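Local structure of aminoglycoside 6-adenylyltransferase (Bacillus subtilis, 2PBE) at residues Ile23-Leu28 / Leu126-Ser131; Asn191-Met196 / Glu227-Thr232. The protein transfers a nucleotidyl group from ATP or GTP to O-6 of streptomycin, adenylylates streptidine at the same position, and so mediates bacterial resistance to streptomycin. One frame throughout, in Å; residues are numbered along the deposited sequence.

Interaction 1 (Ile23-Leu28 / Leu126-Ser131); sequences IRLVTL and LLDKDS
Val26 and Leu127 pack together on one face of the sheet, a hydrogen-bonded antiparallel pair with Val26 CB 4.2 Å from Leu127 CB. Farther along, Leu28 CB packs on Leu126 CD1. A classic bulge interrupts the pairing, Leu126 and Leu127 both facing Val26: Val26 O takes Leu126 N at 2.8 Å and, weakly, Leu127 N, while Val26 N gives to Leu127 O at 2.9 Å. On the other face, Leu25 CD2 lies against the carboxylate carbon of Asp128, whose OD1 receives Ser131 N from above its plane, an Asx motif, and whose OD2 bonds Tyr135. Past the strand end, Lys129 N meets Arg24 O at 2.8 Å. The Lys129 side chain, extended beyond CG, crosses Arg24 at about a right angle, with CD over the centre of one guanidinium face. Lys129 NZ hydrogen-bonds Ala17 O and Asp20 O, and weakly Ile23 O. In a salt bridge, Arg24 NH1 approaches Asp130 OD1 (3.1 Å) on its syn side, 23° out of the carboxylate plane. These oxygens probably offset the neighbouring like charges of Arg24 and Lys129. Helix 6-19 covers the Val26 and Leu127 face, and strands 45-51 and 207-209 flank the pair.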
loop_
_atom_site.group_PDB
_atom_site.type_symbol
_atom_site.label_atom_id
_atom_site.label_comp_id
_atom_site.label_asym_id
_atom_site.label_seq_id
_atom_site.Cartn_x
_atom_site.Cartn_y
_atom_site.Cartn_z
ATOM N N ILE A 23 3.641 -7.151 -16.042
ATOM C CA ILE A 23 2.727 -6.159 -15.488
ATOM C C ILE A 23 3.498 -5.023 -14.833
ATOM O O ILE A 23 4.203 -5.221 -13.849
ATOM C CB ILE A 23 1.753 -6.784 -14.480
ATOM C CG1 ILE A 23 0.991 -7.932 -15.148
ATOM C CG2 ILE A 23 0.734 -5.742 -14.024
ATOM C CD1 ILE A 23 0.142 -8.725 -14.194
ATOM N N ARG A 24 3.334 -3.831 -15.399
ATOM C CA ARG A 24 4.014 -2.627 -14.927
ATOM C C ARG A 24 3.114 -1.666 -14.158
ATOM O O ARG A 24 3.559 -0.993 -13.245
ATOM C CB ARG A 24 4.631 -1.907 -16.126
ATOM C CG ARG A 24 5.676 -2.741 -16.866
ATOM C CD ARG A 24 6.996 -2.726 -16.125
ATOM N NE ARG A 24 7.352 -4.024 -15.579
ATOM C CZ ARG A 24 8.251 -4.190 -14.618
ATOM N NH1 ARG A 24 8.878 -3.136 -14.103
ATOM N NH2 ARG A 24 8.529 -5.410 -14.165
ATOM N N LEU A 25 1.842 -1.618 -14.516
ATOM C CA LEU A 25 0.893 -0.710 -13.878
ATOM C C LEU A 25 -0.436 -1.439 -13.610
ATOM O O LEU A 25 -0.839 -2.311 -14.379
ATOM C CB LEU A 25 0.678 0.500 -14.799
ATOM C CG LEU A 25 0.106 1.844 -14.320
ATOM C CD1 LEU A 25 -1.368 1.708 -13.983
ATOM C CD2 LEU A 25 0.878 2.334 -13.110
ATOM N N VAL A 26 -1.101 -1.095 -12.510
ATOM C CA VAL A 26 -2.376 -1.704 -12.142
ATOM C C VAL A 26 -3.359 -0.625 -11.734
ATOM O O VAL A 26 -3.036 0.238 -10.918
ATOM C CB VAL A 26 -2.206 -2.685 -10.971
ATOM C CG1 VAL A 26 -3.544 -3.297 -10.600
ATOM C CG2 VAL A 26 -1.230 -3.772 -11.350
ATOM N N THR A 27 -4.569 -0.706 -12.278
ATOM C CA THR A 27 -5.608 0.278 -11.992
ATOM C C THR A 27 -6.904 -0.382 -11.608
ATOM O O THR A 27 -7.167 -1.508 -12.021
ATOM C CB THR A 27 -5.886 1.134 -13.208
ATOM O OG1 THR A 27 -4.661 1.704 -13.670
ATOM C CG2 THR A 27 -6.844 2.237 -12.871
ATOM N N LEU A 28 -7.715 0.317 -10.825
ATOM C CA LEU A 28 -9.010 -0.198 -10.419
ATOM C C LEU A 28 -10.176 0.723 -10.822
ATOM O O LEU A 28 -10.059 1.945 -10.778
ATOM C CB LEU A 28 -9.019 -0.436 -8.914
ATOM C CG LEU A 28 -10.355 -0.920 -8.357
ATOM C CD1 LEU A 28 -10.169 -2.199 -7.555
ATOM C CD2 LEU A 28 -10.942 0.183 -7.490
ATOM N N LEU A 126 -3.119 1.415 -8.420
ATOM C CA LEU A 126 -2.756 0.631 -7.245
ATOM C C LEU A 126 -1.278 0.329 -7.183
ATOM O O LEU A 126 -0.686 0.296 -6.090
ATOM C CB LEU A 126 -3.545 -0.676 -7.198
ATOM C CG LEU A 126 -5.074 -0.567 -7.165
ATOM C CD1 LEU A 126 -5.671 -1.952 -6.928
ATOM C CD2 LEU A 126 -5.531 0.390 -6.067
ATOM N N LEU A 127 -0.680 0.110 -8.347
ATOM C CA LEU A 127 0.745 -0.186 -8.441
ATOM C C LEU A 127 1.356 0.342 -9.719
ATOM O O LEU A 127 0.777 0.226 -10.801
ATOM C CB LEU A 127 0.991 -1.700 -8.355
ATOM C CG LEU A 127 2.427 -2.234 -8.443
ATOM C CD1 LEU A 127 3.337 -1.622 -7.360
ATOM C CD2 LEU A 127 2.366 -3.746 -8.295
ATOM N N ASP A 128 2.539 0.925 -9.569
ATOM C CA ASP A 128 3.313 1.460 -10.681
ATOM C C ASP A 128 4.731 0.969 -10.426
ATOM O O ASP A 128 5.327 1.292 -9.411
ATOM C CB ASP A 128 3.282 2.989 -10.682
ATOM C CG ASP A 128 3.876 3.573 -11.939
ATOM O OD1 ASP A 128 4.321 2.789 -12.810
ATOM O OD2 ASP A 128 3.900 4.809 -12.078
ATOM N N LYS A 129 5.263 0.185 -11.347
ATOM C CA LYS A 129 6.595 -0.361 -11.159
ATOM C C LYS A 129 7.696 0.487 -11.742
ATOM O O LYS A 129 8.855 0.357 -11.348
ATOM C CB LYS A 129 6.676 -1.771 -11.734
ATOM C CG LYS A 129 5.784 -2.794 -11.016
ATOM C CD LYS A 129 6.064 -4.197 -11.549
ATOM C CE LYS A 129 5.194 -5.248 -10.896
ATOM N NZ LYS A 129 5.464 -6.587 -11.467
ATOM N N ASP A 130 7.329 1.380 -12.652
ATOM C CA ASP A 130 8.305 2.244 -13.296
ATOM C C ASP A 130 8.233 3.704 -12.906
ATOM O O ASP A 130 9.262 4.383 -12.883
ATOM C CB ASP A 130 8.173 2.101 -14.802
ATOM C CG ASP A 130 8.143 0.643 -15.235
ATOM O OD1 ASP A 130 9.021 -0.115 -14.766
ATOM O OD2 ASP A 130 7.246 0.263 -16.017
ATOM N N SER A 131 7.026 4.188 -12.621
ATOM C CA SER A 131 6.829 5.573 -12.208
ATOM C C SER A 131 7.314 6.552 -13.294
ATOM O O SER A 131 7.873 7.598 -12.981
ATOM C CB SER A 131 7.587 5.841 -10.895
ATOM O OG SER A 131 7.620 4.698 -10.051
#

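Interaction 2 (Asn191-Met196 / Glu227-Thr232); sequences NLLRMM and EELMST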
loop_
_atom_site.group_PDB
_atom_site.type_symbol
_atom_site.label_atom_id
_atom_site.label_comp_id
_atom_site.label_asym_id
_atom_site.label_seq_id
_atom_site.Cartn_x
_atom_site.Cartn_y
_atom_site.Cartn_z
ATOM N N ASN A 191 1.980 6.716 10.407
ATOM C CA ASN A 191 3.153 7.359 9.809
ATOM C C ASN A 191 4.346 6.401 9.843
ATOM O O ASN A 191 5.186 6.424 8.961
ATOM C CB ASN A 191 3.483 8.686 10.497
ATOM C CG ASN A 191 2.694 9.851 9.907
ATOM O OD1 ASN A 191 1.616 10.200 10.382
ATOM N ND2 ASN A 191 3.223 10.442 8.847
ATOM N N LEU A 192 4.402 5.543 10.852
ATOM C CA LEU A 192 5.462 4.552 10.934
ATOM C C LEU A 192 5.318 3.676 9.678
ATOM O O LEU A 192 6.306 3.334 9.020
ATOM C CB LEU A 192 5.289 3.701 12.194
ATOM C CG LEU A 192 6.005 2.347 12.217
ATOM C CD1 LEU A 192 7.524 2.543 12.052
ATOM C CD2 LEU A 192 5.698 1.635 13.535
ATOM N N LEU A 193 4.070 3.351 9.345
ATOM C CA LEU A 193 3.767 2.544 8.174
ATOM C C LEU A 193 4.200 3.201 6.874
ATOM O O LEU A 193 4.699 2.528 5.971
ATOM C CB LEU A 193 2.277 2.266 8.111
ATOM C CG LEU A 193 1.691 1.064 8.830
ATOM C CD1 LEU A 193 0.231 0.980 8.458
ATOM C CD2 LEU A 193 2.406 -0.211 8.406
ATOM N N ARG A 194 3.982 4.510 6.765
ATOM C CA ARG A 194 4.373 5.251 5.568
ATOM C C ARG A 194 5.872 5.182 5.464
ATOM O O ARG A 194 6.408 4.963 4.388
ATOM C CB ARG A 194 3.959 6.720 5.666
ATOM C CG ARG A 194 4.290 7.539 4.432
ATOM C CD ARG A 194 3.830 8.967 4.598
ATOM N NE ARG A 194 2.398 9.065 4.895
ATOM C CZ ARG A 194 1.450 9.024 3.966
ATOM N NH1 ARG A 194 1.768 8.893 2.668
ATOM N NH2 ARG A 194 0.182 9.107 4.344
HETATM N N MSE A 195 6.542 5.383 6.593
HETATM C CA MSE A 195 8.002 5.331 6.644
HETATM C C MSE A 195 8.488 3.957 6.185
HETATM O O MSE A 195 9.482 3.845 5.458
HETATM C CB MSE A 195 8.493 5.604 8.077
HETATM C CG MSE A 195 9.995 5.842 8.180
HETATM SE SE MSE A 195 10.662 7.182 6.911
HETATM C CE MSE A 195 10.060 8.832 7.806
HETATM N N MSE A 196 7.786 2.913 6.616
HETATM C CA MSE A 196 8.159 1.566 6.236
HETATM C C MSE A 196 7.865 1.346 4.754
HETATM O O MSE A 196 8.627 0.680 4.051
HETATM C CB MSE A 196 7.394 0.559 7.091
HETATM C CG MSE A 196 7.811 0.584 8.551
HETATM SE SE MSE A 196 6.774 -0.557 9.761
HETATM C CE MSE A 196 7.723 -2.242 9.631
ATOM N N GLU A 227 5.712 -8.660 11.698
ATOM C CA GLU A 227 5.767 -9.022 13.096
ATOM C C GLU A 227 6.152 -7.791 13.904
ATOM O O GLU A 227 5.681 -7.607 15.024
ATOM C CB GLU A 227 6.780 -10.140 13.326
ATOM C CG GLU A 227 6.209 -11.519 13.042
ATOM C CD GLU A 227 7.154 -12.622 13.446
ATOM O OE1 GLU A 227 7.996 -12.384 14.346
ATOM O OE2 GLU A 227 7.042 -13.727 12.869
ATOM N N GLU A 228 7.024 -6.955 13.337
ATOM C CA GLU A 228 7.452 -5.747 14.022
ATOM C C GLU A 228 6.259 -4.822 14.139
ATOM O O GLU A 228 6.027 -4.212 15.181
ATOM C CB GLU A 228 8.560 -5.028 13.251
ATOM C CG GLU A 228 9.810 -5.827 13.023
ATOM C CD GLU A 228 10.799 -5.086 12.137
ATOM O OE1 GLU A 228 10.337 -4.418 11.184
ATOM O OE2 GLU A 228 12.031 -5.181 12.381
ATOM N N LEU A 229 5.486 -4.718 13.065
ATOM C CA LEU A 229 4.326 -3.853 13.093
ATOM C C LEU A 229 3.315 -4.445 14.056
ATOM O O LEU A 229 2.653 -3.719 14.789
ATOM C CB LEU A 229 3.711 -3.724 11.709
ATOM C CG LEU A 229 2.468 -2.844 11.719
ATOM C CD1 LEU A 229 2.808 -1.388 12.080
ATOM C CD2 LEU A 229 1.827 -2.918 10.363
HETATM N N MSE A 230 3.212 -5.768 14.057
HETATM C CA MSE A 230 2.284 -6.429 14.959
HETATM C C MSE A 230 2.679 -6.126 16.396
HETATM O O MSE A 230 1.822 -5.933 17.257
HETATM C CB MSE A 230 2.265 -7.956 14.751
HETATM C CG MSE A 230 1.384 -8.431 13.590
HETATM SE SE MSE A 230 -0.393 -7.578 13.497
HETATM C CE MSE A 230 -0.057 -6.237 12.126
ATOM N N SER A 231 3.980 -6.061 16.662
ATOM C CA SER A 231 4.447 -5.805 18.015
ATOM C C SER A 231 4.117 -4.410 18.506
ATOM O O SER A 231 4.328 -4.115 19.680
ATOM C CB SER A 231 5.952 -6.065 18.142
ATOM O OG SER A 231 6.704 -5.131 17.407
ATOM N N THR A 232 3.600 -3.556 17.626
ATOM C CA THR A 232 3.236 -2.207 18.057
ATOM C C THR A 232 1.837 -2.232 18.632
ATOM O O THR A 232 1.309 -1.207 19.046
ATOM C CB THR A 232 3.234 -1.209 16.917
ATOM O OG1 THR A 232 2.116 -1.474 16.062
ATOM C CG2 THR A 232 4.529 -1.304 16.142
#
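Leu229 O, in the last turn of helix 223-230, is gripped by two donors from Thr232, a residue that also touches helix 177-204 through Leu192. The hydroxyl OG1 of Thr232 lies 2.6 Å from Leu229 O, in the plane of that carbonyl, and the amide N of Thr232 is 3.0 Å from the same oxygen. Thr232 OG1 sits between its own backbone N and carbonyl carbon (chi1 71°), and it accepts in addition from Arg189 NE, two residues before Asn191 on helix 177-204. The same rotation puts Thr232 CG2 anti to the carbonyl carbon, where it meets Leu192 CD2 tip to tip at 4.1 Å.

The centre of the contact is made by leucine methyl groups. Leu229 points toward the facing helix with CG anti to its backbone N (chi1 179°), and its side chain crosses that of Leu193 at about a right angle. Leu229 CD2 comes to 3.4 Å from Leu193 CD2, with Leu229 CD1 a little farther from the same methyl and also near Leu192 CD2. Beyond them, the terminal CE of the selenomethionine Met196, bent at chi3, lies 3.7 Å from Glu228 OE1. That oxygen is hydrogen-bonded to Tyr255 and its twin OE2 makes a salt bridge to Lys254, both on helix 238-263. Met196 rests on Tyr255 as well, and Leu192 on Leu251 of that helix.

No hydrogen bond spans the two six-residue segments, although Arg189, just outside them, supplies one from the same helix. The chemistry implies joining mainly by apolar packing of leucine methyls and Thr232 CG2, with the Met196 methyl lying beside a carboxylate that helix 238-263 holds.

Overall arrangement
Both contacts are largely buried, yet they illustrate two ways of joining distant parts of one chain. Interaction 1 pairs strands in the mixed sheet, so main-chain hydrogen bonds set its register, and charged side chains gather where one strand gives way to a loop. That edge is partly open to solvent, with Asp130 exposed, whereas the leucines at the centre of interaction 2 are buried. Interaction 2 brings together helices 177-204 and 223-230 in the helical part of the fold, through a smaller, mainly apolar surface. They share no element, follow each other along the chain, and lie on opposite sides of its centre, their own centres 24 Å apart.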